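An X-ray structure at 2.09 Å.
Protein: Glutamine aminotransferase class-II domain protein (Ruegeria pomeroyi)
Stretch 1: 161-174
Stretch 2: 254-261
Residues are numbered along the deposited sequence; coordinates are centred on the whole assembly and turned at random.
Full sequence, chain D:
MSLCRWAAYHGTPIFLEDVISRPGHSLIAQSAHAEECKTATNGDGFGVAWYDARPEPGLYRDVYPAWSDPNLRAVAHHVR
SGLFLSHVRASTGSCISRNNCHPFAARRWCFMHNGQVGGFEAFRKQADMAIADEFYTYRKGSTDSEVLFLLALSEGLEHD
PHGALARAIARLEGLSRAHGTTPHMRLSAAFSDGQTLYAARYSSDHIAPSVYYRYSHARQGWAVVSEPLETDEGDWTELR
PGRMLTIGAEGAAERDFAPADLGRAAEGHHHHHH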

ATOM      1  N   PRO D 161     -23.928  24.333  12.452  1.00 29.67           N
ATOM      2  CA  PRO D 161     -23.191  23.120  12.827  1.00 29.34           C
ATOM      3  C   PRO D 161     -23.716  22.406  14.070  1.00 29.43           C
ATOM      4  O   PRO D 161     -23.874  21.188  14.050  1.00 29.30           O
ATOM      5  CB  PRO D 161     -21.769  23.609  13.062  1.00 29.78           C
ATOM      6  CG  PRO D 161     -21.701  25.006  12.540  1.00 30.60           C
ATOM      7  CD  PRO D 161     -23.099  25.544  12.528  1.00 30.24           C
ATOM      8  N   HIS D 162     -24.002  23.159  15.125  1.00 29.05           N
ATOM      9  CA  HIS D 162     -24.559  22.618  16.361  1.00 29.09           C
ATOM     10  C   HIS D 162     -25.908  21.928  16.151  1.00 28.33           C
ATOM     11  O   HIS D 162     -26.077  20.752  16.531  1.00 27.58           O
ATOM     12  CB  HIS D 162     -24.702  23.754  17.386  1.00 29.71           C
ATOM     13  CG  HIS D 162     -25.344  23.349  18.677  1.00 31.77           C
ATOM     14  ND1 HIS D 162     -26.688  23.047  18.783  1.00 35.32           N
ATOM     15  CD2 HIS D 162     -24.838  23.251  19.931  1.00 33.35           C
ATOM     16  CE1 HIS D 162     -26.983  22.771  20.045  1.00 36.18           C
ATOM     17  NE2 HIS D 162     -25.881  22.901  20.765  1.00 36.90           N
ATOM     18  N   GLY D 163     -26.868  22.672  15.583  1.00 27.85           N
ATOM     19  CA  GLY D 163     -28.201  22.123  15.267  1.00 27.11           C
ATOM     20  C   GLY D 163     -28.111  20.929  14.322  1.00 27.22           C
ATOM     21  O   GLY D 163     -28.763  19.907  14.528  1.00 26.97           O
ATOM     22  N   ALA D 164     -27.271  21.034  13.296  1.00 26.97           N
ATOM     23  CA  ALA D 164     -27.185  19.968  12.285  1.00 26.85           C
ATOM     24  C   ALA D 164     -26.577  18.683  12.865  1.00 27.27           C
ATOM     25  O   ALA D 164     -27.074  17.599  12.613  1.00 27.24           O
ATOM     26  CB  ALA D 164     -26.423  20.430  11.069  1.00 26.43           C
ATOM     27  N   LEU D 165     -25.514  18.801  13.653  1.00 27.73           N
ATOM     28  CA  LEU D 165     -24.934  17.599  14.231  1.00 27.71           C
ATOM     29  C   LEU D 165     -25.954  16.981  15.200  1.00 27.20           C
ATOM     30  O   LEU D 165     -26.196  15.767  15.197  1.00 28.14           O
ATOM     31  CB  LEU D 165     -23.599  17.904  14.919  1.00 27.44           C
ATOM     32  CG  LEU D 165     -22.954  16.661  15.528  1.00 28.02           C
ATOM     33  CD1 LEU D 165     -22.610  15.671  14.409  1.00 30.70           C
ATOM     34  CD2 LEU D 165     -21.721  17.018  16.281  1.00 30.60           C
ATOM     35  N   ALA D 166     -26.555  17.839  16.019  1.00 27.89           N
ATOM     36  CA  ALA D 166     -27.646  17.478  16.946  1.00 26.55           C
ATOM     37  C   ALA D 166     -28.754  16.647  16.249  1.00 25.36           C
ATOM     38  O   ALA D 166     -29.177  15.587  16.742  1.00 24.38           O
ATOM     39  CB  ALA D 166     -28.237  18.743  17.581  1.00 26.66           C
ATOM     40  N   ARG D 167     -29.208  17.118  15.096  1.00 24.57           N
ATOM     41  CA  ARG D 167     -30.248  16.393  14.329  1.00 23.99           C
ATOM     42  C   ARG D 167     -29.767  15.062  13.698  1.00 23.86           C
ATOM     43  O   ARG D 167     -30.491  14.036  13.701  1.00 24.33           O
ATOM     44  CB  ARG D 167     -30.873  17.315  13.277  1.00 23.43           C
ATOM     45  CG  ARG D 167     -31.840  18.387  13.846  1.00 24.46           C
ATOM     46  CD  ARG D 167     -32.546  19.210  12.712  1.00 28.01           C
ATOM     47  NE  ARG D 167     -31.581  19.955  11.902  1.00 26.62           N
ATOM     48  CZ  ARG D 167     -31.112  21.156  12.226  1.00 25.62           C
ATOM     49  NH1 ARG D 167     -30.225  21.766  11.456  1.00 25.51           N
ATOM     50  NH2 ARG D 167     -31.540  21.756  13.314  1.00 25.72           N
ATOM     51  N   ALA D 168     -28.563  15.067  13.139  1.00 23.46           N
ATOM     52  CA  ALA D 168     -27.993  13.845  12.564  1.00 23.65           C
ATOM     53  C   ALA D 168     -27.850  12.757  13.642  1.00 24.25           C
ATOM     54  O   ALA D 168     -28.175  11.576  13.421  1.00 24.26           O
ATOM     55  CB  ALA D 168     -26.654  14.150  11.953  1.00 23.27           C
ATOM     56  N   ILE D 169     -27.396  13.160  14.822  1.00 24.26           N
ATOM     57  CA  ILE D 169     -27.258  12.203  15.920  1.00 25.64           C
ATOM     58  C   ILE D 169     -28.598  11.622  16.385  1.00 25.89           C
ATOM     59  O   ILE D 169     -28.729  10.399  16.567  1.00 26.37           O
ATOM     60  CB  ILE D 169     -26.466  12.848  17.082  1.00 26.25           C
ATOM     61  CG1 ILE D 169     -24.972  12.870  16.707  1.00 27.06           C
ATOM     62  CG2 ILE D 169     -26.692  12.112  18.401  1.00 26.75           C
ATOM     63  CD1 ILE D 169     -24.180  13.747  17.642  1.00 33.57           C
ATOM     64  N   ALA D 170     -29.596  12.492  16.581  1.00 26.14           N
ATOM     65  CA  ALA D 170     -30.964  12.050  16.923  1.00 26.69           C
ATOM     66  C   ALA D 170     -31.459  10.990  15.944  1.00 26.64           C
ATOM     67  O   ALA D 170     -31.974   9.935  16.334  1.00 27.62           O
ATOM     68  CB  ALA D 170     -31.950  13.253  16.951  1.00 25.84           C
ATOM     69  N   ARG D 171     -31.309  11.283  14.660  1.00 26.32           N
ATOM     70  CA  ARG D 171     -31.752  10.365  13.617  1.00 26.27           C
ATOM     71  C   ARG D 171     -31.052   9.001  13.703  1.00 25.54           C
ATOM     72  O   ARG D 171     -31.702   7.948  13.659  1.00 24.60           O
ATOM     73  CB  ARG D 171     -31.516  11.000  12.257  1.00 27.17           C
ATOM     74  CG  ARG D 171     -32.729  11.701  11.725  1.00 32.61           C
ATOM     75  CD  ARG D 171     -33.554  10.696  10.849  1.00 39.49           C
ATOM     76  NE  ARG D 171     -33.499  10.978   9.414  1.00 43.67           N
ATOM     77  CZ  ARG D 171     -33.011  12.099   8.891  1.00 44.12           C
ATOM     78  NH1 ARG D 171     -32.525  13.039   9.687  1.00 44.62           N
ATOM     79  NH2 ARG D 171     -33.015  12.281   7.580  1.00 42.76           N
ATOM     80  N   LEU D 172     -29.727   9.007  13.855  1.00 24.47           N
ATOM     81  CA  LEU D 172     -29.017   7.720  13.905  1.00 24.52           C
ATOM     82  C   LEU D 172     -29.279   6.962  15.202  1.00 24.13           C
ATOM     83  O   LEU D 172     -29.354   5.728  15.211  1.00 23.14           O
ATOM     84  CB  LEU D 172     -27.518   7.910  13.699  1.00 24.48           C
ATOM     85  CG  LEU D 172     -27.023   8.075  12.265  1.00 25.96           C
ATOM     86  CD1 LEU D 172     -25.545   8.422  12.252  1.00 27.20           C
ATOM     87  CD2 LEU D 172     -27.276   6.825  11.463  1.00 25.83           C
ATOM     88  N   GLU D 173     -29.423   7.708  16.294  1.00 23.60           N
ATOM     89  CA  GLU D 173     -29.730   7.072  17.554  1.00 24.94           C
ATOM     90  C   GLU D 173     -31.108   6.430  17.519  1.00 24.38           C
ATOM     91  O   GLU D 173     -31.299   5.327  18.059  1.00 25.07           O
ATOM     92  CB  GLU D 173     -29.598   8.065  18.732  1.00 25.42           C
ATOM     93  CG  GLU D 173     -29.779   7.420  20.079  1.00 26.85           C
ATOM     94  CD  GLU D 173     -29.714   8.390  21.255  1.00 29.61           C
ATOM     95  OE1 GLU D 173     -28.792   9.232  21.342  1.00 29.16           O
ATOM     96  OE2 GLU D 173     -30.590   8.271  22.140  1.00 32.98           O
ATOM     97  N   GLY D 174     -32.067   7.108  16.885  1.00 24.15           N
ATOM     98  CA  GLY D 174     -33.405   6.530  16.688  1.00 23.31           C
ATOM     99  C   GLY D 174     -33.384   5.247  15.861  1.00 23.78           C
ATOM    100  O   GLY D 174     -34.071   4.261  16.184  1.00 22.60           O
TER
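Stretch 2 254-261: ERDFAPAD

Stretch 2 leaves a strand at D256 and continues as an extended, non-helical segment along the helix of stretch 1. From F257 to A260 every phi is negative and every psi lies between 117° and 152°, so the chain stays open and advances in the same direction as the helix: contacts begin at H162 with R255 and D256 and shift toward A170 and E173 at P259, while A260 also reaches back to A166 and R167. The nearest CA atoms across the two stretches are those of A166 and P259, 4.4 Å apart.

F257 covers the most surface, 100 Å². Its CA-to-CB bond points sideways, but with chi1 at 177° (t) the ring end comes nearer the helix. There F257 CZ lies 3.7 Å from L165 CD2 and 3.7 Å from I169 CD1, while F257 CE1 is 4.0 Å from A166 CB; the ring thus packs against the side chains of L165, A166 and I169, the first and last one turn apart.

H162, with 96 Å² covered, is held on three sides. At its ring edge H162 NE2 donates a hydrogen bond to D256 O (3.0 Å, 166° at the hydrogen). One face receives the edge of F257, with ring centroids 5.5 Å apart and planes at 86°. On the opposite face the R255 guanidinium lies flat, its plane within 6° of the imidazole and its centre 4.0 Å away; the closest atoms are R255 NH2 and H162 CG at 3.6 Å.

Further along, A260 (66 Å²) fixes the backbone: A260 N donates to A166 O at 3.1 Å and 168°. That oxygen also accepts the intrahelical bond from A170 N, so the loop joins without displacing the helical pairing. A260 CB points toward the helix and meets R167 CG at 3.5 Å. Beside it, P259 CB rests 4.0 Å from A170 CB, an ordinary apolar contact.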

ATOM      1  N   GLU D 254     -17.588  26.781  25.324  1.00 28.94           N
ATOM      2  CA  GLU D 254     -18.416  25.580  25.411  1.00 30.31           C
ATOM      3  C   GLU D 254     -19.897  25.923  25.480  1.00 30.50           C
ATOM      4  O   GLU D 254     -20.264  27.017  25.892  1.00 30.39           O
ATOM      5  CB  GLU D 254     -18.077  24.774  26.661  1.00 30.43           C
ATOM      6  CG  GLU D 254     -16.804  23.942  26.595  1.00 30.05           C
ATOM      7  CD  GLU D 254     -16.630  23.085  27.856  1.00 28.49           C
ATOM      8  OE1 GLU D 254     -17.647  22.627  28.419  1.00 24.45           O
ATOM      9  OE2 GLU D 254     -15.479  22.854  28.261  1.00 28.21           O
ATOM     10  N   ARG D 255     -20.733  24.941  25.160  1.00 30.99           N
ATOM     11  CA  ARG D 255     -22.166  25.123  24.970  1.00 31.99           C
ATOM     12  C   ARG D 255     -22.798  23.757  25.226  1.00 31.77           C
ATOM     13  O   ARG D 255     -22.170  22.730  24.925  1.00 31.46           O
ATOM     14  CB  ARG D 255     -22.356  25.471  23.506  1.00 33.03           C
ATOM     15  CG  ARG D 255     -23.228  26.624  23.174  1.00 36.80           C
ATOM     16  CD  ARG D 255     -23.186  26.763  21.641  1.00 41.34           C
ATOM     17  NE  ARG D 255     -24.537  26.622  21.096  1.00 45.13           N
ATOM     18  CZ  ARG D 255     -24.897  26.878  19.842  1.00 44.44           C
ATOM     19  NH1 ARG D 255     -24.012  27.303  18.939  1.00 44.31           N
ATOM     20  NH2 ARG D 255     -26.163  26.716  19.499  1.00 45.32           N
ATOM     21  N   ASP D 256     -24.024  23.713  25.742  1.00 31.73           N
ATOM     22  CA  ASP D 256     -24.725  22.439  25.967  1.00 32.48           C
ATOM     23  C   ASP D 256     -25.027  21.793  24.621  1.00 32.61           C
ATOM     24  O   ASP D 256     -25.215  22.480  23.611  1.00 32.87           O
ATOM     25  CB  ASP D 256     -26.042  22.592  26.777  1.00 32.83           C
ATOM     26  CG  ASP D 256     -25.807  22.891  28.281  1.00 35.20           C
ATOM     27  OD1 ASP D 256     -24.733  22.534  28.839  1.00 35.87           O
ATOM     28  OD2 ASP D 256     -26.720  23.480  28.917  1.00 37.69           O
ATOM     29  N   PHE D 257     -25.053  20.469  24.604  1.00 32.66           N
ATOM     30  CA  PHE D 257     -25.247  19.743  23.356  1.00 33.75           C
ATOM     31  C   PHE D 257     -25.992  18.450  23.641  1.00 35.02           C
ATOM     32  O   PHE D 257     -25.510  17.584  24.368  1.00 35.29           O
ATOM     33  CB  PHE D 257     -23.898  19.448  22.681  1.00 32.69           C
ATOM     34  CG  PHE D 257     -24.016  18.638  21.403  1.00 32.05           C
ATOM     35  CD1 PHE D 257     -24.396  19.252  20.213  1.00 30.20           C
ATOM     36  CD2 PHE D 257     -23.783  17.263  21.405  1.00 29.48           C
ATOM     37  CE1 PHE D 257     -24.516  18.524  19.027  1.00 33.27           C
ATOM     38  CE2 PHE D 257     -23.904  16.518  20.226  1.00 34.85           C
ATOM     39  CZ  PHE D 257     -24.275  17.156  19.022  1.00 33.00           C
ATOM     40  N   ALA D 258     -27.179  18.319  23.078  1.00 36.79           N
ATOM     41  CA  ALA D 258     -27.920  17.070  23.203  1.00 38.53           C
ATOM     42  C   ALA D 258     -28.589  16.806  21.862  1.00 39.44           C
ATOM     43  O   ALA D 258     -28.870  17.757  21.150  1.00 39.64           O
ATOM     44  CB  ALA D 258     -28.955  17.174  24.340  1.00 38.20           C
ATOM     45  N   PRO D 259     -28.837  15.522  21.511  1.00 40.53           N
ATOM     46  CA  PRO D 259     -29.528  15.226  20.242  1.00 41.33           C
ATOM     47  C   PRO D 259     -30.840  16.008  20.148  1.00 41.94           C
ATOM     48  O   PRO D 259     -31.498  16.230  21.158  1.00 41.72           O
ATOM     49  CB  PRO D 259     -29.832  13.719  20.320  1.00 41.05           C
ATOM     50  CG  PRO D 259     -29.010  13.191  21.432  1.00 41.25           C
ATOM     51  CD  PRO D 259     -28.761  14.334  22.382  1.00 40.90           C
ATOM     52  N   ALA D 260     -31.200  16.425  18.939  1.00 43.04           N
ATOM     53  CA  ALA D 260     -32.359  17.290  18.711  1.00 43.91           C
ATOM     54  C   ALA D 260     -33.660  16.678  19.211  1.00 44.75           C
ATOM     55  O   ALA D 260     -33.826  15.452  19.174  1.00 45.13           O
ATOM     56  CB  ALA D 260     -32.473  17.644  17.219  1.00 43.45           C
ATOM     57  N   ASP D 261     -34.568  17.536  19.685  1.00 45.20           N
ATOM     58  CA  ASP D 261     -35.927  17.125  20.022  1.00 45.47           C
ATOM     59  C   ASP D 261     -36.596  16.528  18.784  1.00 45.61           C
ATOM     60  O   ASP D 261     -36.717  17.192  17.753  1.00 45.49           O
ATOM     61  CB  ASP D 261     -36.751  18.317  20.535  1.00 45.50           C
TER